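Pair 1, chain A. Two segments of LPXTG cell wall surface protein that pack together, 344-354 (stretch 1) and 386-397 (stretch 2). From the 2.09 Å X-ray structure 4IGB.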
# COMPACT_ATOMS: atom_id res chain seq x y z
N ASP A 344 33.00 0.28 -19.54
CA ASP A 344 33.63 1.10 -18.51
C ASP A 344 32.85 2.41 -18.33
O ASP A 344 32.63 3.14 -19.30
CB ASP A 344 35.07 1.43 -18.88
CG ASP A 344 35.97 0.20 -18.95
OD1 ASP A 344 35.66 -0.81 -18.27
OD2 ASP A 344 36.98 0.25 -19.69
N TYR A 345 32.47 2.72 -17.10
CA TYR A 345 31.86 4.00 -16.78
C TYR A 345 32.89 5.12 -16.90
O TYR A 345 33.96 5.04 -16.31
CB TYR A 345 31.29 3.99 -15.36
CG TYR A 345 30.96 5.36 -14.82
CD1 TYR A 345 29.85 6.07 -15.28
CD2 TYR A 345 31.76 5.97 -13.86
CE1 TYR A 345 29.54 7.33 -14.80
CE2 TYR A 345 31.47 7.23 -13.37
CZ TYR A 345 30.35 7.91 -13.84
OH TYR A 345 30.06 9.16 -13.35
N LYS A 346 32.56 6.16 -17.65
CA LYS A 346 33.48 7.29 -17.82
C LYS A 346 33.15 8.50 -16.94
O LYS A 346 33.97 8.92 -16.13
CB LYS A 346 33.57 7.70 -19.30
CG LYS A 346 34.27 6.66 -20.15
CD LYS A 346 34.04 6.89 -21.63
CE LYS A 346 34.58 8.22 -22.13
NZ LYS A 346 34.49 8.26 -23.62
N GLU A 347 31.94 9.05 -17.10
CA GLU A 347 31.51 10.20 -16.30
C GLU A 347 30.05 10.42 -16.57
O GLU A 347 29.47 9.76 -17.43
CB GLU A 347 32.28 11.44 -16.72
CG GLU A 347 32.07 11.75 -18.19
CD GLU A 347 32.88 12.94 -18.68
OE1 GLU A 347 34.10 12.79 -18.86
OE2 GLU A 347 32.29 14.01 -18.89
N LEU A 348 29.44 11.36 -15.85
CA LEU A 348 28.04 11.70 -16.07
C LEU A 348 27.77 13.16 -15.75
O LEU A 348 28.54 13.80 -15.03
CB LEU A 348 27.13 10.83 -15.20
CG LEU A 348 27.25 11.06 -13.70
CD1 LEU A 348 26.51 12.31 -13.26
CD2 LEU A 348 26.71 9.85 -12.94
N LYS A 349 26.64 13.67 -16.24
CA LYS A 349 26.20 15.02 -15.89
C LYS A 349 24.72 14.97 -15.53
O LYS A 349 23.99 14.08 -15.98
CB LYS A 349 26.45 16.01 -17.04
CG LYS A 349 25.53 15.84 -18.23
CD LYS A 349 25.73 16.93 -19.29
CE LYS A 349 25.01 16.57 -20.60
NZ LYS A 349 25.30 17.52 -21.74
N VAL A 350 24.29 15.93 -14.72
CA VAL A 350 22.92 15.97 -14.22
C VAL A 350 22.33 17.34 -14.54
O VAL A 350 22.93 18.36 -14.21
CB VAL A 350 22.89 15.79 -12.69
CG1 VAL A 350 21.46 15.71 -12.19
CG2 VAL A 350 23.70 14.53 -12.28
N GLU A 351 21.17 17.36 -15.19
CA GLU A 351 20.51 18.61 -15.57
C GLU A 351 19.07 18.59 -15.09
O GLU A 351 18.46 17.53 -14.99
CB GLU A 351 20.46 18.76 -17.09
CG GLU A 351 21.80 18.70 -17.80
CD GLU A 351 21.66 18.58 -19.30
OE1 GLU A 351 21.20 17.52 -19.78
OE2 GLU A 351 22.00 19.55 -20.02
N SER A 352 18.53 19.77 -14.82
CA SER A 352 17.12 19.92 -14.51
C SER A 352 16.69 21.36 -14.79
O SER A 352 17.35 22.30 -14.37
CB SER A 352 16.85 19.57 -13.05
OG SER A 352 15.45 19.55 -12.80
N GLY A 353 15.58 21.51 -15.49
CA GLY A 353 15.04 22.83 -15.77
C GLY A 353 16.02 23.70 -16.53
O GLY A 353 16.12 24.90 -16.27
N GLY A 354 16.75 23.10 -17.46
CA GLY A 354 17.67 23.84 -18.31
C GLY A 354 18.96 24.26 -17.63
O GLY A 354 19.80 24.93 -18.24
N SER A 386 10.59 20.96 -9.06
CA SER A 386 9.61 20.00 -9.55
C SER A 386 9.96 19.41 -10.90
O SER A 386 9.38 18.41 -11.31
CB SER A 386 8.24 20.68 -9.65
OG SER A 386 8.29 21.70 -10.65
N SER A 387 10.90 20.04 -11.61
CA SER A 387 11.19 19.62 -12.98
C SER A 387 11.96 18.30 -13.04
O SER A 387 12.65 17.93 -12.09
CB SER A 387 11.94 20.72 -13.73
OG SER A 387 11.16 21.90 -13.79
N ASP A 388 11.82 17.60 -14.16
CA ASP A 388 12.52 16.35 -14.39
C ASP A 388 14.01 16.50 -14.12
O ASP A 388 14.59 17.56 -14.37
CB ASP A 388 12.35 15.90 -15.84
CG ASP A 388 10.95 15.38 -16.14
OD1 ASP A 388 10.07 15.37 -15.25
OD2 ASP A 388 10.74 14.98 -17.31
N ILE A 389 14.63 15.44 -13.63
CA ILE A 389 16.08 15.42 -13.49
C ILE A 389 16.60 14.54 -14.60
O ILE A 389 16.08 13.46 -14.83
CB ILE A 389 16.49 14.87 -12.12
CG1 ILE A 389 15.90 15.76 -11.02
CG2 ILE A 389 18.01 14.72 -12.04
CD1 ILE A 389 16.15 15.26 -9.61
N ILE A 390 17.61 15.03 -15.32
CA ILE A 390 18.13 14.32 -16.48
C ILE A 390 19.57 13.96 -16.23
O ILE A 390 20.41 14.83 -15.99
CB ILE A 390 18.13 15.22 -17.74
CG1 ILE A 390 16.83 16.03 -17.84
CG2 ILE A 390 18.38 14.40 -18.99
CD1 ILE A 390 15.61 15.20 -17.86
N ILE A 391 19.89 12.67 -16.29
CA ILE A 391 21.26 12.25 -16.06
C ILE A 391 21.81 11.60 -17.31
O ILE A 391 21.20 10.66 -17.84
CB ILE A 391 21.39 11.26 -14.89
CG1 ILE A 391 20.76 11.85 -13.63
CG2 ILE A 391 22.84 10.86 -14.69
CD1 ILE A 391 20.79 10.92 -12.47
N THR A 392 22.95 12.10 -17.77
CA THR A 392 23.57 11.54 -18.95
C THR A 392 24.87 10.82 -18.58
O THR A 392 25.79 11.44 -18.07
CB THR A 392 23.83 12.65 -19.99
OG1 THR A 392 22.59 13.32 -20.24
CG2 THR A 392 24.36 12.07 -21.28
N TYR A 393 24.92 9.52 -18.83
CA TYR A 393 26.08 8.70 -18.47
C TYR A 393 26.91 8.36 -19.69
O TYR A 393 26.41 7.75 -20.64
CB TYR A 393 25.63 7.38 -17.84
CG TYR A 393 24.64 7.48 -16.69
CD1 TYR A 393 25.07 7.47 -15.37
CD2 TYR A 393 23.27 7.53 -16.93
CE1 TYR A 393 24.16 7.51 -14.33
CE2 TYR A 393 22.36 7.58 -15.89
CZ TYR A 393 22.81 7.57 -14.59
OH TYR A 393 21.91 7.62 -13.54
N LYS A 394 28.17 8.74 -19.66
CA LYS A 394 29.09 8.36 -20.71
C LYS A 394 29.82 7.08 -20.31
O LYS A 394 30.43 7.02 -19.24
CB LYS A 394 30.11 9.48 -20.96
CG LYS A 394 29.53 10.73 -21.61
CD LYS A 394 30.61 11.79 -21.83
CE LYS A 394 30.08 12.99 -22.61
NZ LYS A 394 31.11 14.06 -22.76
N THR A 395 29.73 6.06 -21.15
CA THR A 395 30.52 4.84 -20.97
C THR A 395 31.20 4.48 -22.28
O THR A 395 30.93 5.09 -23.33
CB THR A 395 29.66 3.64 -20.53
OG1 THR A 395 28.86 3.20 -21.63
CG2 THR A 395 28.76 4.00 -19.37
N ALA A 396 32.08 3.47 -22.24
CA ALA A 396 32.65 2.92 -23.46
C ALA A 396 32.98 1.44 -23.26
O ALA A 396 33.44 1.04 -22.21
CB ALA A 396 33.89 3.70 -23.89
N THR A 397 32.72 0.63 -24.28
CA THR A 397 33.03 -0.79 -24.21
C THR A 397 34.51 -0.99 -23.87
O THR A 397 35.35 -0.15 -24.18
CB THR A 397 32.71 -1.49 -25.53
OG1 THR A 397 33.48 -0.89 -26.59
CG2 THR A 397 31.24 -1.35 -25.84
O HOH W 1 22.21 15.12 -18.40
O HOH W 2 14.30 19.52 -16.57

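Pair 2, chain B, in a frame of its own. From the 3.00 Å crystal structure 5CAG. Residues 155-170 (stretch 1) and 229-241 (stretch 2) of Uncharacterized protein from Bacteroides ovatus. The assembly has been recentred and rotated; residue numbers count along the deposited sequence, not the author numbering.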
# COMPACT_ATOMS: atom_id res chain seq x y z
N GLY B 155 -0.27 -7.32 33.61
CA GLY B 155 -1.09 -8.53 33.64
C GLY B 155 -1.30 -9.23 32.32
O GLY B 155 -2.41 -9.67 32.01
N LEU B 156 -0.22 -9.39 31.55
CA LEU B 156 -0.36 -10.09 30.29
C LEU B 156 -0.48 -11.58 30.56
O LEU B 156 -0.89 -12.32 29.67
CB LEU B 156 0.80 -9.78 29.33
CG LEU B 156 0.95 -8.34 28.83
CD1 LEU B 156 2.23 -8.19 28.13
CD2 LEU B 156 -0.18 -7.93 27.90
N GLU B 157 -0.18 -12.02 31.80
CA GLU B 157 -0.31 -13.43 32.20
C GLU B 157 -1.75 -13.91 32.00
O GLU B 157 -1.98 -15.11 31.82
CB GLU B 157 0.13 -13.65 33.66
CG GLU B 157 -0.68 -12.94 34.74
CD GLU B 157 0.03 -11.79 35.43
OE1 GLU B 157 0.73 -11.00 34.74
OE2 GLU B 157 -0.12 -11.68 36.67
N TYR B 158 -2.71 -12.97 32.03
CA TYR B 158 -4.13 -13.20 31.86
C TYR B 158 -4.54 -13.17 30.38
O TYR B 158 -5.68 -13.49 30.07
CB TYR B 158 -4.92 -12.16 32.66
CG TYR B 158 -4.52 -12.07 34.12
CD1 TYR B 158 -4.40 -13.22 34.90
CD2 TYR B 158 -4.31 -10.84 34.74
CE1 TYR B 158 -4.03 -13.15 36.24
CE2 TYR B 158 -3.96 -10.76 36.09
CZ TYR B 158 -3.82 -11.92 36.84
OH TYR B 158 -3.46 -11.85 38.16
N VAL B 159 -3.63 -12.80 29.47
CA VAL B 159 -3.95 -12.71 28.06
C VAL B 159 -3.63 -14.01 27.34
O VAL B 159 -2.56 -14.59 27.54
CB VAL B 159 -3.26 -11.51 27.35
CG1 VAL B 159 -3.57 -11.51 25.87
CG2 VAL B 159 -3.68 -10.18 27.97
N ALA B 160 -4.56 -14.46 26.50
CA ALA B 160 -4.40 -15.62 25.63
C ALA B 160 -3.75 -15.17 24.36
O ALA B 160 -2.72 -15.73 23.97
CB ALA B 160 -5.76 -16.25 25.33
N THR B 161 -4.34 -14.14 23.70
CA THR B 161 -3.82 -13.55 22.47
C THR B 161 -4.25 -12.10 22.36
O THR B 161 -5.27 -11.73 22.94
CB THR B 161 -4.21 -14.37 21.24
OG1 THR B 161 -3.45 -13.89 20.13
CG2 THR B 161 -5.71 -14.38 20.96
N VAL B 162 -3.44 -11.29 21.63
CA VAL B 162 -3.70 -9.86 21.37
C VAL B 162 -3.84 -9.61 19.87
O VAL B 162 -2.99 -10.07 19.08
CB VAL B 162 -2.64 -8.92 21.96
CG1 VAL B 162 -3.17 -7.51 22.05
CG2 VAL B 162 -2.18 -9.39 23.32
N VAL B 163 -4.90 -8.88 19.48
CA VAL B 163 -5.19 -8.54 18.09
C VAL B 163 -5.14 -7.01 17.96
O VAL B 163 -5.95 -6.29 18.57
CB VAL B 163 -6.53 -9.18 17.60
CG1 VAL B 163 -7.11 -8.48 16.36
CG2 VAL B 163 -6.34 -10.65 17.31
N GLY B 164 -4.19 -6.53 17.17
CA GLY B 164 -4.05 -5.11 16.90
C GLY B 164 -4.76 -4.66 15.64
O GLY B 164 -4.91 -5.42 14.67
N SER B 165 -5.20 -3.41 15.64
CA SER B 165 -5.85 -2.75 14.51
C SER B 165 -5.48 -1.29 14.54
O SER B 165 -5.26 -0.73 15.62
CB SER B 165 -7.37 -2.94 14.53
OG SER B 165 -7.97 -2.76 15.80
N ILE B 166 -5.35 -0.68 13.35
CA ILE B 166 -5.01 0.73 13.26
C ILE B 166 -5.94 1.38 12.23
O ILE B 166 -6.03 0.97 11.06
CB ILE B 166 -3.50 0.97 13.01
CG1 ILE B 166 -3.15 2.46 13.01
CG2 ILE B 166 -3.01 0.27 11.75
CD1 ILE B 166 -2.06 2.81 13.89
N ASP B 167 -6.68 2.37 12.73
CA ASP B 167 -7.65 3.15 11.99
C ASP B 167 -7.05 4.47 11.61
O ASP B 167 -6.26 5.01 12.37
CB ASP B 167 -8.88 3.38 12.84
CG ASP B 167 -9.98 2.38 12.61
OD1 ASP B 167 -10.41 2.23 11.43
OD2 ASP B 167 -10.46 1.79 13.60
N GLY B 168 -7.46 5.00 10.46
CA GLY B 168 -7.02 6.31 10.01
C GLY B 168 -5.88 6.35 9.02
O GLY B 168 -5.53 7.43 8.55
N LEU B 169 -5.26 5.20 8.71
CA LEU B 169 -4.16 5.18 7.75
C LEU B 169 -4.68 4.77 6.38
O LEU B 169 -5.82 4.36 6.27
CB LEU B 169 -3.01 4.27 8.21
CG LEU B 169 -2.28 4.64 9.49
CD1 LEU B 169 -1.21 3.64 9.80
CD2 LEU B 169 -1.67 5.96 9.40
N SER B 170 -3.86 4.94 5.34
CA SER B 170 -4.27 4.62 3.97
C SER B 170 -4.13 3.11 3.75
O SER B 170 -3.02 2.56 3.75
CB SER B 170 -3.46 5.43 2.96
OG SER B 170 -3.35 6.79 3.36
N GLY B 229 -7.94 13.71 9.84
CA GLY B 229 -7.94 12.27 10.11
C GLY B 229 -7.21 11.89 11.39
O GLY B 229 -6.02 12.17 11.53
N ALA B 230 -7.94 11.24 12.31
CA ALA B 230 -7.41 10.77 13.58
C ALA B 230 -6.86 9.37 13.41
O ALA B 230 -7.45 8.57 12.69
CB ALA B 230 -8.49 10.78 14.63
N ILE B 231 -5.71 9.07 14.04
CA ILE B 231 -5.08 7.76 13.92
C ILE B 231 -5.19 7.03 15.24
O ILE B 231 -4.58 7.44 16.22
CB ILE B 231 -3.64 7.86 13.41
CG1 ILE B 231 -3.63 8.58 12.05
CG2 ILE B 231 -3.02 6.47 13.28
CD1 ILE B 231 -2.29 8.85 11.49
N ILE B 232 -5.96 5.94 15.26
CA ILE B 232 -6.21 5.20 16.48
C ILE B 232 -5.74 3.73 16.41
O ILE B 232 -6.13 2.96 15.53
CB ILE B 232 -7.71 5.30 16.85
CG1 ILE B 232 -8.03 6.70 17.35
CG2 ILE B 232 -8.09 4.29 17.92
CD1 ILE B 232 -8.67 7.53 16.36
N LEU B 233 -4.90 3.39 17.38
CA LEU B 233 -4.35 2.07 17.62
C LEU B 233 -5.27 1.40 18.61
O LEU B 233 -5.62 2.02 19.63
CB LEU B 233 -2.95 2.21 18.18
CG LEU B 233 -2.00 1.12 17.85
CD1 LEU B 233 -0.58 1.61 17.98
CD2 LEU B 233 -2.20 -0.04 18.74
N ILE B 234 -5.71 0.15 18.30
CA ILE B 234 -6.63 -0.61 19.16
C ILE B 234 -5.99 -1.94 19.48
O ILE B 234 -5.61 -2.67 18.58
CB ILE B 234 -8.07 -0.81 18.61
CG1 ILE B 234 -8.67 0.48 17.97
CG2 ILE B 234 -8.99 -1.31 19.71
CD1 ILE B 234 -8.46 0.65 16.36
N LEU B 235 -5.85 -2.23 20.76
CA LEU B 235 -5.30 -3.50 21.20
C LEU B 235 -6.42 -4.32 21.81
O LEU B 235 -7.02 -3.91 22.82
CB LEU B 235 -4.14 -3.27 22.20
CG LEU B 235 -2.90 -2.55 21.67
CD1 LEU B 235 -1.90 -2.32 22.80
CD2 LEU B 235 -2.23 -3.33 20.50
N LYS B 236 -6.79 -5.43 21.13
CA LYS B 236 -7.88 -6.29 21.57
C LYS B 236 -7.28 -7.44 22.36
O LYS B 236 -6.64 -8.31 21.77
CB LYS B 236 -8.70 -6.77 20.36
CG LYS B 236 -10.07 -7.32 20.68
CD LYS B 236 -11.03 -7.07 19.52
CE LYS B 236 -11.87 -8.27 19.19
NZ LYS B 236 -13.16 -8.34 19.95
N PHE B 237 -7.37 -7.39 23.70
CA PHE B 237 -6.79 -8.46 24.51
C PHE B 237 -7.82 -9.53 24.71
O PHE B 237 -8.87 -9.25 25.31
CB PHE B 237 -6.28 -7.96 25.86
CG PHE B 237 -5.21 -6.90 25.79
CD1 PHE B 237 -3.87 -7.25 25.69
CD2 PHE B 237 -5.54 -5.55 25.85
CE1 PHE B 237 -2.88 -6.26 25.60
CE2 PHE B 237 -4.56 -4.57 25.76
CZ PHE B 237 -3.23 -4.93 25.63
N ILE B 238 -7.55 -10.75 24.21
CA ILE B 238 -8.41 -11.90 24.45
C ILE B 238 -7.88 -12.56 25.72
O ILE B 238 -6.73 -13.01 25.72
CB ILE B 238 -8.45 -12.87 23.24
CG1 ILE B 238 -8.88 -12.15 21.93
CG2 ILE B 238 -9.30 -14.09 23.56
CD1 ILE B 238 -10.29 -11.54 21.94
N LYS B 239 -8.66 -12.56 26.80
CA LYS B 239 -8.24 -13.11 28.09
C LYS B 239 -8.23 -14.68 28.08
O LYS B 239 -8.67 -15.29 27.12
CB LYS B 239 -9.12 -12.57 29.24
CG LYS B 239 -8.99 -11.07 29.54
CD LYS B 239 -9.80 -10.74 30.79
CE LYS B 239 -10.13 -9.29 31.01
NZ LYS B 239 -11.28 -9.19 31.96
N THR B 240 -7.72 -15.30 29.18
CA THR B 240 -7.61 -16.76 29.26
C THR B 240 -8.98 -17.40 29.36
O THR B 240 -9.11 -18.60 29.09
CB THR B 240 -6.69 -17.24 30.38
OG1 THR B 240 -7.23 -16.91 31.67
CG2 THR B 240 -5.26 -16.75 30.23
N ASP B 241 -10.02 -16.62 29.69
CA ASP B 241 -11.38 -17.14 29.75
C ASP B 241 -12.18 -16.74 28.49
O ASP B 241 -13.41 -16.88 28.45
CB ASP B 241 -12.07 -16.67 31.01
CG ASP B 241 -12.25 -15.18 31.13
OD1 ASP B 241 -11.61 -14.43 30.34
OD2 ASP B 241 -12.96 -14.74 32.07

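What backbone arrangement do the two pairs share? Each is a two-stranded antiparallel ladder with a beta bulge near one end; the strand directions differ by 160° in pair 1 and 161° in pair 2, and 14 central residues superpose with an RMSD of 0.4 Å. The bulge falls at matching positions, Lys A346 and Ala B160, where an extra residue is fitted in opposite a single partner. One carbonyl therefore serves two amides: Lys A394 O accepts from Lys A346 N at 2.8 Å and weakly from Glu A347 N at 3.3 Å, while Ile B238 O accepts from Ala B160 N at 2.7 Å and weakly from Thr B161 N at 3.3 Å. Beyond the bulge, paired backbone hydrogen bonds resume, as between Lys A349 and Thr A392 or Val B163 and Lys B236.

How is the apolar face beside the bulge filled? Leu A348 and Val B162 match, as do the aromatic residues Tyr A393 and Phe B237, whose side-chain centres lie 0.5 Å apart. Leu A348 CD2 reaches Tyr A393 CE1 at 3.7 Å, and the shorter Val B162 brings CG2 to Phe B237 CD1 at 3.6 Å. The Phe B237 ring also meets Val B159 CG2, 3.7 Å from Phe B237 CD1, and Leu B156 CD2, 3.9 Å from Phe B237 CE1.

What happens where one strand has a side chain and the other has none? Val A350 matches Gly B164. In pair 1, Val A350 CG1 packs 3.6 Å from Ile A389 CG2 and 4.2 Å from Ile A391 CG1. Glycine offers no such branches, so Gly B164 CA itself approaches Leu B235 CD2, at 4.4 Å. Further along, Ser A352 matches Ile B166: Ser A352 OG donates a hydrogen bond to Asp A388 O at 2.7 Å, whereas Ile B166 CD1 makes apolar contacts with Ile B231 CG2 at 3.8 Å and Leu B233 CG at 4.3 Å.

How does the other face differ? Glu A347 and Lys A394 match Thr B161 and Ile B238. The charged pair lies beyond salt-bridge range, with Glu A347 OE2 4.0 Å from Lys A394 NZ, while Thr B161 CG2 packs 3.9 Å from Ile B238 CB. Glu A351 and Ser B165 also coincide, opposite the closely matched Ile A390 and Ile B234. A water links Glu A351 OE1 (2.9 Å) with Thr A392 OG1 (2.6 Å); the compact Ser B165 instead places OG 3.4 Å from Ile B234 CB.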